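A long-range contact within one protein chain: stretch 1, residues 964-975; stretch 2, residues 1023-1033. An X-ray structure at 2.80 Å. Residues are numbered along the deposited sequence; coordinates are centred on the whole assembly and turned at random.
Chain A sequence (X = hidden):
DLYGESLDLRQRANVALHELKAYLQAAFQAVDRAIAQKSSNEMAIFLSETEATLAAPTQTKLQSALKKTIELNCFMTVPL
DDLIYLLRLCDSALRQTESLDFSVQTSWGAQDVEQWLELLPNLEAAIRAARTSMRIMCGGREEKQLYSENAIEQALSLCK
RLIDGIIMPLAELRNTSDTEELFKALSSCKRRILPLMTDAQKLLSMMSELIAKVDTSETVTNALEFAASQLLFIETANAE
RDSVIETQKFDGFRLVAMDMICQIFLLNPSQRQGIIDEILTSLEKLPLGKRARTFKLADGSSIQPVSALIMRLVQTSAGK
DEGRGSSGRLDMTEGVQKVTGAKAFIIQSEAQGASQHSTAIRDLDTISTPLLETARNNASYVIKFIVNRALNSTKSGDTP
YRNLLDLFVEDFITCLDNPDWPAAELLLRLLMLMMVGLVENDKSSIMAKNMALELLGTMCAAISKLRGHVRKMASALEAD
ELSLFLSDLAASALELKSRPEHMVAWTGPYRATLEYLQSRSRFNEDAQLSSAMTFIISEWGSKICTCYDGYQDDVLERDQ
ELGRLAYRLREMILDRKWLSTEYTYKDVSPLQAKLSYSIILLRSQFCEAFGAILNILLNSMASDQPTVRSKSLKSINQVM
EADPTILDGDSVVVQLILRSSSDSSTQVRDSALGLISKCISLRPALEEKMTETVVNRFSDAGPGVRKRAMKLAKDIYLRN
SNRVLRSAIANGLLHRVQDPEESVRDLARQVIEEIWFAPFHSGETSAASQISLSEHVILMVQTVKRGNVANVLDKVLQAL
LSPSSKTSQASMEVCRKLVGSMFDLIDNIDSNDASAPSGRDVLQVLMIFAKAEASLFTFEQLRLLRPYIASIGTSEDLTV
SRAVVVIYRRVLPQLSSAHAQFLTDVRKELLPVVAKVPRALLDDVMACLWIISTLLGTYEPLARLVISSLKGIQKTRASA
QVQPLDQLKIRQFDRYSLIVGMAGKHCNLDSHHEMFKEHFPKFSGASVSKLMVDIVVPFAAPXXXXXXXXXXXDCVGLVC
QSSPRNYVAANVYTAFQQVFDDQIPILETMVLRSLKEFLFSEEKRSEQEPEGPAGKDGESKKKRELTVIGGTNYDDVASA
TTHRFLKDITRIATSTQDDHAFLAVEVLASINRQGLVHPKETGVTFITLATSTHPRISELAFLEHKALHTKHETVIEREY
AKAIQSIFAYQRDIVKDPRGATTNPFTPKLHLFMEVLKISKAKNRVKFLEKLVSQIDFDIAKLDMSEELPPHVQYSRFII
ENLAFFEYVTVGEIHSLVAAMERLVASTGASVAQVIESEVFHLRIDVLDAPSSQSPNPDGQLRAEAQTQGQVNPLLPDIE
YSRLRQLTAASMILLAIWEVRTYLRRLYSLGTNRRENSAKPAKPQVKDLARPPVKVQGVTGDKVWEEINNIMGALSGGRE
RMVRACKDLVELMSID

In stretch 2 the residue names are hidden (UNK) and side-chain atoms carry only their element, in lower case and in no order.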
ATOM      1  N   PRO A 964     -16.414 -74.787   0.421  1.00 71.88           N
ATOM      2  CA  PRO A 964     -16.461 -73.365   0.793  1.00 75.42           C
ATOM      3  C   PRO A 964     -15.808 -72.432  -0.218  1.00 72.91           C
ATOM      4  O   PRO A 964     -14.909 -71.665   0.138  1.00 75.01           O
ATOM      5  CB  PRO A 964     -15.713 -73.330   2.134  1.00 77.09           C
ATOM      6  CG  PRO A 964     -15.818 -74.705   2.667  1.00 78.17           C
ATOM      7  CD  PRO A 964     -15.782 -75.602   1.475  1.00 79.43           C
ATOM      8  N   LEU A 965     -16.253 -72.473  -1.474  1.00 99.40           N
ATOM      9  CA  LEU A 965     -15.750 -71.553  -2.487  1.00 97.44           C
ATOM     10  C   LEU A 965     -14.228 -71.603  -2.568  1.00102.79           C
ATOM     11  O   LEU A 965     -13.607 -72.587  -2.152  1.00102.10           O
ATOM     12  CB  LEU A 965     -16.222 -70.128  -2.178  1.00 94.79           C
ATOM     13  CG  LEU A 965     -17.734 -69.914  -2.157  1.00 92.35           C
ATOM     14  CD1 LEU A 965     -18.070 -68.575  -1.522  1.00 90.91           C
ATOM     15  CD2 LEU A 965     -18.296 -69.986  -3.570  1.00 91.00           C
ATOM     16  N   ASP A 966     -13.624 -70.551  -3.114  1.00 68.98           N
ATOM     17  CA  ASP A 966     -12.176 -70.396  -3.159  1.00 72.59           C
ATOM     18  C   ASP A 966     -11.894 -68.943  -3.516  1.00 66.88           C
ATOM     19  O   ASP A 966     -12.809 -68.168  -3.804  1.00 61.90           O
ATOM     20  CB  ASP A 966     -11.525 -71.353  -4.163  1.00 80.79           C
ATOM     21  CG  ASP A 966     -12.154 -71.275  -5.541  1.00 84.97           C
ATOM     22  OD1 ASP A 966     -12.844 -70.275  -5.828  1.00 85.22           O
ATOM     23  OD2 ASP A 966     -11.955 -72.214  -6.340  1.00 88.12           O
ATOM     24  N   GLN A 967     -10.612 -68.579  -3.493  1.00104.89           N
ATOM     25  CA  GLN A 967     -10.243 -67.195  -3.756  1.00104.71           C
ATOM     26  C   GLN A 967     -10.564 -66.758  -5.180  1.00 99.95           C
ATOM     27  O   GLN A 967     -10.510 -65.557  -5.466  1.00100.74           O
ATOM     28  CB  GLN A 967      -8.752 -66.989  -3.476  1.00108.59           C
ATOM     29  CG  GLN A 967      -8.396 -65.575  -3.049  1.00109.28           C
ATOM     30  CD  GLN A 967      -9.065 -65.180  -1.744  1.00110.20           C
ATOM     31  OE1 GLN A 967      -8.998 -65.909  -0.755  1.00112.50           O
ATOM     32  NE2 GLN A 967      -9.726 -64.028  -1.741  1.00108.44           N
ATOM     33  N   LEU A 968     -10.903 -67.690  -6.070  1.00 63.97           N
ATOM     34  CA  LEU A 968     -11.221 -67.374  -7.458  1.00 60.53           C
ATOM     35  C   LEU A 968     -12.716 -67.252  -7.712  1.00 52.46           C
ATOM     36  O   LEU A 968     -13.145 -66.338  -8.420  1.00 50.91           O
ATOM     37  CB  LEU A 968     -10.632 -68.442  -8.386  1.00 65.91           C
ATOM     38  CG  LEU A 968     -11.006 -68.354  -9.869  1.00 66.01           C
ATOM     39  CD1 LEU A 968     -10.704 -66.975 -10.435  1.00 64.98           C
ATOM     40  CD2 LEU A 968     -10.270 -69.423 -10.660  1.00 67.81           C
ATOM     41  N   LYS A 969     -13.526 -68.155  -7.153  1.00 71.41           N
ATOM     42  CA  LYS A 969     -14.970 -68.059  -7.339  1.00 66.12           C
ATOM     43  C   LYS A 969     -15.539 -66.809  -6.679  1.00 62.89           C
ATOM     44  O   LYS A 969     -16.549 -66.270  -7.146  1.00 60.80           O
ATOM     45  CB  LYS A 969     -15.656 -69.312  -6.788  1.00 64.94           C
ATOM     46  CG  LYS A 969     -15.378 -70.581  -7.588  1.00 66.08           C
ATOM     47  CD  LYS A 969     -16.185 -71.762  -7.066  1.00 66.11           C
ATOM     48  CE  LYS A 969     -15.818 -73.052  -7.788  1.00 66.66           C
ATOM     49  NZ  LYS A 969     -14.467 -73.548  -7.404  1.00 68.96           N
ATOM     50  N   ILE A 970     -14.909 -66.332  -5.603  1.00 45.39           N
ATOM     51  CA  ILE A 970     -15.382 -65.122  -4.939  1.00 44.05           C
ATOM     52  C   ILE A 970     -15.227 -63.915  -5.855  1.00 43.21           C
ATOM     53  O   ILE A 970     -16.084 -63.024  -5.879  1.00 41.98           O
ATOM     54  CB  ILE A 970     -14.639 -64.921  -3.605  1.00 44.68           C
ATOM     55  CG1 ILE A 970     -15.043 -66.016  -2.613  1.00 45.36           C
ATOM     56  CG2 ILE A 970     -14.933 -63.531  -3.023  1.00 43.66           C
ATOM     57  CD1 ILE A 970     -14.274 -65.989  -1.299  1.00 46.32           C
ATOM     58  N   ARG A 971     -14.130 -63.855  -6.613  1.00 57.30           N
ATOM     59  CA  ARG A 971     -13.948 -62.755  -7.555  1.00 55.13           C
ATOM     60  C   ARG A 971     -14.925 -62.870  -8.718  1.00 52.21           C
ATOM     61  O   ARG A 971     -15.498 -61.864  -9.161  1.00 50.18           O
ATOM     62  CB  ARG A 971     -12.501 -62.726  -8.048  1.00 57.51           C
ATOM     63  CG  ARG A 971     -11.487 -62.532  -6.924  1.00 61.25           C
ATOM     64  CD  ARG A 971     -10.064 -62.357  -7.438  1.00 65.02           C
ATOM     65  NE  ARG A 971      -9.528 -63.578  -8.031  1.00 67.98           N
ATOM     66  CZ  ARG A 971      -8.244 -63.769  -8.324  1.00 71.20           C
ATOM     67  NH1 ARG A 971      -7.351 -62.819  -8.074  1.00 72.48           N
ATOM     68  NH2 ARG A 971      -7.850 -64.915  -8.862  1.00 72.41           N
ATOM     69  N   GLN A 972     -15.139 -64.089  -9.219  1.00 56.84           N
ATOM     70  CA  GLN A 972     -16.182 -64.312 -10.214  1.00 54.54           C
ATOM     71  C   GLN A 972     -17.511 -63.745  -9.735  1.00 51.11           C
ATOM     72  O   GLN A 972     -18.187 -63.007 -10.464  1.00 50.05           O
ATOM     73  CB  GLN A 972     -16.321 -65.805 -10.511  1.00 56.76           C
ATOM     74  CG  GLN A 972     -15.103 -66.444 -11.149  1.00 60.01           C
ATOM     75  CD  GLN A 972     -15.362 -67.878 -11.571  1.00 62.16           C
ATOM     76  OE1 GLN A 972     -16.497 -68.252 -11.868  1.00 62.16           O
ATOM     77  NE2 GLN A 972     -14.311 -68.690 -11.593  1.00 63.79           N
ATOM     78  N   PHE A 973     -17.902 -64.080  -8.503  1.00 43.67           N
ATOM     79  CA  PHE A 973     -19.143 -63.540  -7.958  1.00 41.50           C
ATOM     80  C   PHE A 973     -19.091 -62.023  -7.865  1.00 39.82           C
ATOM     81  O   PHE A 973     -20.091 -61.345  -8.125  1.00 39.09           O
ATOM     82  CB  PHE A 973     -19.433 -64.124  -6.581  1.00 43.47           C
ATOM     83  CG  PHE A 973     -20.446 -63.332  -5.815  1.00 42.97           C
ATOM     84  CD1 PHE A 973     -21.789 -63.426  -6.129  1.00 42.31           C
ATOM     85  CD2 PHE A 973     -20.056 -62.467  -4.808  1.00 43.20           C
ATOM     86  CE1 PHE A 973     -22.726 -62.686  -5.446  1.00 41.71           C
ATOM     87  CE2 PHE A 973     -20.992 -61.724  -4.114  1.00 42.49           C
ATOM     88  CZ  PHE A 973     -22.330 -61.836  -4.433  1.00 41.74           C
ATOM     89  N   ASP A 974     -17.947 -61.470  -7.460  1.00 39.83           N
ATOM     90  CA  ASP A 974     -17.811 -60.020  -7.429  1.00 39.16           C
ATOM     91  C   ASP A 974     -18.178 -59.421  -8.777  1.00 38.64           C
ATOM     92  O   ASP A 974     -18.914 -58.429  -8.851  1.00 37.91           O
ATOM     93  CB  ASP A 974     -16.385 -59.629  -7.040  1.00 39.85           C
ATOM     94  CG  ASP A 974     -16.197 -58.126  -6.941  1.00 39.44           C
ATOM     95  OD1 ASP A 974     -16.050 -57.474  -7.996  1.00 39.20           O
ATOM     96  OD2 ASP A 974     -16.195 -57.597  -5.809  1.00 39.55           O
ATOM     97  N   ARG A 975     -17.693 -60.027  -9.863  1.00 51.23           N
ATOM     98  CA  ARG A 975     -17.985 -59.483 -11.183  1.00 51.15           C
ATOM     99  C   ARG A 975     -19.447 -59.692 -11.562  1.00 50.46           C
ATOM    100  O   ARG A 975     -20.080 -58.791 -12.122  1.00 49.38           O
ATOM    101  CB  ARG A 975     -17.064 -60.109 -12.230  1.00 52.58           C
ATOM    102  CG  ARG A 975     -16.960 -59.294 -13.506  1.00 52.96           C
ATOM    103  CD  ARG A 975     -16.229 -57.978 -13.262  1.00 54.28           C
ATOM    104  NE  ARG A 975     -16.332 -57.066 -14.390  1.00 54.36           N
ATOM    105  CZ  ARG A 975     -15.881 -55.816 -14.375  1.00 54.97           C
ATOM    106  NH1 ARG A 975     -15.295 -55.328 -13.289  1.00 54.10           N
ATOM    107  NH2 ARG A 975     -16.018 -55.050 -15.447  1.00 55.62           N
ATOM    108  N   UNK A1023     -22.995 -64.942   7.417  1.00 66.41           N
ATOM    109  CA  UNK A1023     -22.479 -66.291   7.221  1.00 67.32           C
ATOM    110  C   UNK A1023     -21.459 -66.357   6.093  1.00 65.94           C
ATOM    111  O   UNK A1023     -20.668 -67.306   6.043  1.00 66.93           O
ATOM    112  c   UNK A1023     -23.634 -67.249   6.934  1.00 67.81           C
ATOM    113  o   UNK A1023     -24.645 -67.130   7.920  1.00 69.30           O
ATOM    114  N   UNK A1024     -21.459 -65.379   5.194  1.00 63.01           N
ATOM    115  CA  UNK A1024     -20.526 -65.342   4.080  1.00 62.48           C
ATOM    116  C   UNK A1024     -19.291 -64.530   4.443  1.00 64.50           C
ATOM    117  O   UNK A1024     -19.318 -63.720   5.375  1.00 65.16           O
ATOM    118  c   UNK A1024     -21.204 -64.732   2.856  1.00 59.81           C
ATOM    119  n   UNK A1024     -24.517 -66.206   2.142  1.00 58.00           N
ATOM    120  c   UNK A1024     -24.133 -68.046   0.487  1.00 57.55           C
ATOM    121  c   UNK A1024     -23.145 -68.672  -0.222  1.00 57.39           C
ATOM    122  c   UNK A1024     -22.418 -66.584   1.459  1.00 57.95           C
ATOM    123  c   UNK A1024     -23.697 -65.308   2.781  1.00 58.36           C
ATOM    124  c   UNK A1024     -21.805 -68.281  -0.111  1.00 57.16           C
ATOM    125  c   UNK A1024     -21.430 -67.245   0.722  1.00 57.39           C
ATOM    126  c   UNK A1024     -23.757 -67.001   1.327  1.00 57.62           C
ATOM    127  c   UNK A1024     -22.402 -65.499   2.395  1.00 58.79           C
ATOM    128  N   UNK A1025     -18.181 -64.724   3.724  1.00 49.17           N
ATOM    129  CA  UNK A1025     -16.993 -63.898   3.981  1.00 49.26           C
ATOM    130  C   UNK A1025     -17.212 -62.450   3.578  1.00 46.54           C
ATOM    131  O   UNK A1025     -18.263 -62.104   3.030  1.00 44.76           O
ATOM    132  c   UNK A1025     -16.646 -65.272   2.054  1.00 49.01           C
ATOM    133  c   UNK A1025     -17.940 -65.722   2.667  1.00 49.84           C
ATOM    134  c   UNK A1025     -15.906 -64.567   3.131  1.00 49.55           C
ATOM    135  N   UNK A1026     -16.225 -61.594   3.840  1.00 50.97           N
ATOM    136  CA  UNK A1026     -16.386 -60.173   3.559  1.00 50.44           C
ATOM    137  C   UNK A1026     -16.264 -59.880   2.068  1.00 49.32           C
ATOM    138  O   UNK A1026     -17.000 -59.039   1.536  1.00 48.23           O
ATOM    139  c   UNK A1026     -16.958 -57.903   5.629  1.00 52.11           C
ATOM    140  c   UNK A1026     -15.730 -57.934   4.731  1.00 51.26           C
ATOM    141  c   UNK A1026     -14.559 -57.249   5.419  1.00 52.35           C
ATOM    142  c   UNK A1026     -15.354 -59.369   4.352  1.00 52.05           C
ATOM    143  N   UNK A1027     -15.351 -60.569   1.378  1.00 80.01           N
ATOM    144  CA  UNK A1027     -15.196 -60.377  -0.060  1.00 79.63           C
ATOM    145  C   UNK A1027     -16.468 -60.712  -0.825  1.00 76.75           C
ATOM    146  O   UNK A1027     -16.602 -60.312  -1.987  1.00 75.51           O
ATOM    147  o   UNK A1027     -12.569 -59.586   0.318  1.00 87.81           O
ATOM    148  o   UNK A1027     -11.748 -61.591  -0.051  1.00 91.92           O
ATOM    149  c   UNK A1027     -12.690 -60.769  -0.067  1.00 88.61           C
ATOM    150  c   UNK A1027     -14.040 -61.230  -0.584  1.00 84.15           C
ATOM    151  N   UNK A1028     -17.396 -61.437  -0.209  1.00 52.46           N
ATOM    152  CA  UNK A1028     -18.680 -61.762  -0.822  1.00 51.68           C
ATOM    153  C   UNK A1028     -19.770 -60.804  -0.362  1.00 49.34           C
ATOM    154  O   UNK A1028     -20.554 -60.308  -1.170  1.00 47.74           O
ATOM    155  c   UNK A1028     -19.056 -63.229  -0.516  1.00 54.62           C
ATOM    156  c   UNK A1028     -18.047 -64.172  -1.153  1.00 56.09           C
ATOM    157  c   UNK A1028     -20.466 -63.548  -1.008  1.00 54.66           C
ATOM    158  N   UNK A1029     -19.834 -60.535   0.944  1.00 57.12           N
ATOM    159  CA  UNK A1029     -20.846 -59.621   1.459  1.00 54.23           C
ATOM    160  C   UNK A1029     -20.697 -58.229   0.865  1.00 50.86           C
ATOM    161  O   UNK A1029     -21.695 -57.520   0.695  1.00 49.97           O
ATOM    162  n   UNK A1029     -21.103 -59.573   7.811  1.00 61.29           N
ATOM    163  c   UNK A1029     -21.170 -60.830   3.697  1.00 57.62           C
ATOM    164  c   UNK A1029     -21.069 -60.666   5.203  1.00 59.39           C
ATOM    165  c   UNK A1029     -20.766 -59.550   2.984  1.00 55.48           C
ATOM    166  n   UNK A1029     -22.995 -58.370   7.326  1.00 58.83           N
ATOM    167  n   UNK A1029     -22.057 -59.720   5.717  1.00 58.98           N
ATOM    168  c   UNK A1029     -22.052 -59.223   6.951  1.00 59.88           C
ATOM    169  N   UNK A1030     -19.463 -57.813   0.542  1.00 45.89           N
ATOM    170  CA  UNK A1030     -19.275 -56.462   0.011  1.00 42.89           C
ATOM    171  C   UNK A1030     -19.919 -56.311  -1.360  1.00 40.76           C
ATOM    172  O   UNK A1030     -20.870 -55.520  -1.497  1.00 39.33           O
ATOM    173  c   UNK A1030     -16.022 -54.449  -0.742  1.00 43.09           C
ATOM    174  c   UNK A1030     -17.787 -56.101  -0.003  1.00 42.81           C
ATOM    175  c   UNK A1030     -17.505 -54.748  -0.646  1.00 42.14           C
ATOM    176  n   UNK A1030     -16.294 -53.248  -2.921  1.00 41.76           N
ATOM    177  c   UNK A1030     -15.771 -53.168  -1.526  1.00 42.21           C
ATOM    178  N   UNK A1031     -19.480 -57.021  -2.403  1.00 43.99           N
ATOM    179  CA  UNK A1031     -20.069 -56.796  -3.733  1.00 41.98           C
ATOM    180  C   UNK A1031     -21.546 -57.138  -3.810  1.00 41.17           C
ATOM    181  O   UNK A1031     -22.237 -56.630  -4.703  1.00 40.38           O
ATOM    182  c   UNK A1031     -19.231 -57.701  -4.646  1.00 42.42           C
ATOM    183  c   UNK A1031     -18.470 -58.095  -2.428  1.00 45.15           C
ATOM    184  c   UNK A1031     -18.699 -58.756  -3.748  1.00 44.25           C
ATOM    185  N   UNK A1032     -22.053 -57.980  -2.908  1.00 38.15           N
ATOM    186  CA  UNK A1032     -23.488 -58.244  -2.863  1.00 39.12           C
ATOM    187  C   UNK A1032     -24.252 -57.003  -2.421  1.00 39.13           C
ATOM    188  O   UNK A1032     -25.193 -56.561  -3.096  1.00 39.49           O
ATOM    189  c   UNK A1032     -23.777 -59.415  -1.923  1.00 40.51           C
ATOM    190  N   UNK A1033     -23.857 -56.423  -1.285  1.00 41.50           N
ATOM    191  CA  UNK A1033     -24.498 -55.202  -0.813  1.00 40.79           C
ATOM    192  C   UNK A1033     -24.317 -54.068  -1.814  1.00 39.28           C
ATOM    193  O   UNK A1033     -25.229 -53.260  -2.024  1.00 39.13           O
ATOM    194  c   UNK A1033     -23.545 -55.564   2.913  1.00 44.06           C
ATOM    195  c   UNK A1033     -25.878 -55.467   2.030  1.00 43.13           C
ATOM    196  c   UNK A1033     -24.417 -55.736   1.687  1.00 42.84           C
ATOM    197  c   UNK A1033     -23.942 -54.818   0.557  1.00 41.08           C
TER

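Position 1023 carries one carbon followed by one oxygen and touches nothing on stretch 1. A single hydroxymethyl group is serine, Ser 1023, at home in this exposed loop.

At position 1024, one carbon leads to fused five- and six-membered rings holding eight carbons and one nitrogen. A carbon of the six-membered ring meets Leu 965 edge-on, 4.0 Å from Leu 965 CD1. This is an indole, so the residue is Trp 1024; its broad apolar ring reaches Leu 965 through CZ3, while its NE1 is hydrogen-bonded elsewhere in the structure.

Three carbons at position 1025 close a ring onto the backbone nitrogen, and one lies 4.2 Å from Ile 970 CD1: proline. Pro 1025 occupies the N-cap, where the lack of an N-H costs no helical bond.

Position 1026 has four carbons, forked at the second, out of reach of stretch 1. This identifies leucine; Leu 1026 is exposed, and the geometry shows no special demand for it.

Position 1027 shows two carbons, the second bearing two oxygens. Its CB packs 3.5 Å from Ile 970 CG2, and one oxygen comes within 3.6 Å of Gln 967 NE2, a polar approach without a hydrogen bond. The short carboxylate is Asp 1027; an acid also suits the first turn of a helix, where backbone N-H groups are unpaired.

At position 1028 one carbon carries two more, one 3.7 Å from Ile 970 CG2 and the other 3.6 Å from Phe 973 CE2. This is valine, and Val 1028 is compact enough for its buried place.

At position 1029, three carbons, a nitrogen and a carbon with two further nitrogens form a guanidinium chain that stays 7.4 Å or more from stretch 1. The CA-to-CB bond of Arg 1029 points away from that stretch, and its nitrogens are hydrogen-bonded elsewhere in the structure.

Four carbons in a row ending in nitrogen, with no close contact here, make position 1030 Lys 1030, whose long, flexible chain suits a partly exposed site.

Position 1031 again closes three carbons onto its nitrogen; one lies 3.8 Å from Phe 973 CE2, and CB 3.3 Å from Asp 974 OD2. Pro 1031 kinks the helix, since that nitrogen cannot bond to the preceding turn.

The lone carbon at position 1032, CB, sits 3.8 Å from Phe 973 CZ. This is Ala 1032, its single methyl fitting against the ring's edge.

Position 1033, four carbons forked at the second and beyond stretch 1, is Leu 1033, a branched apolar chain suited to a buried site.

The two helices run nearly parallel, 7° apart, with axes approaching to 9.1 Å. No hydrogen bond joins the stretches; Ile 970 and Phe 973 pack against Val 1028, with the prolines and Ala 1032 extending an essentially apolar contact that buries 452 Å².

Stretch 2 (1023-1033) SWPLDVRKPAL
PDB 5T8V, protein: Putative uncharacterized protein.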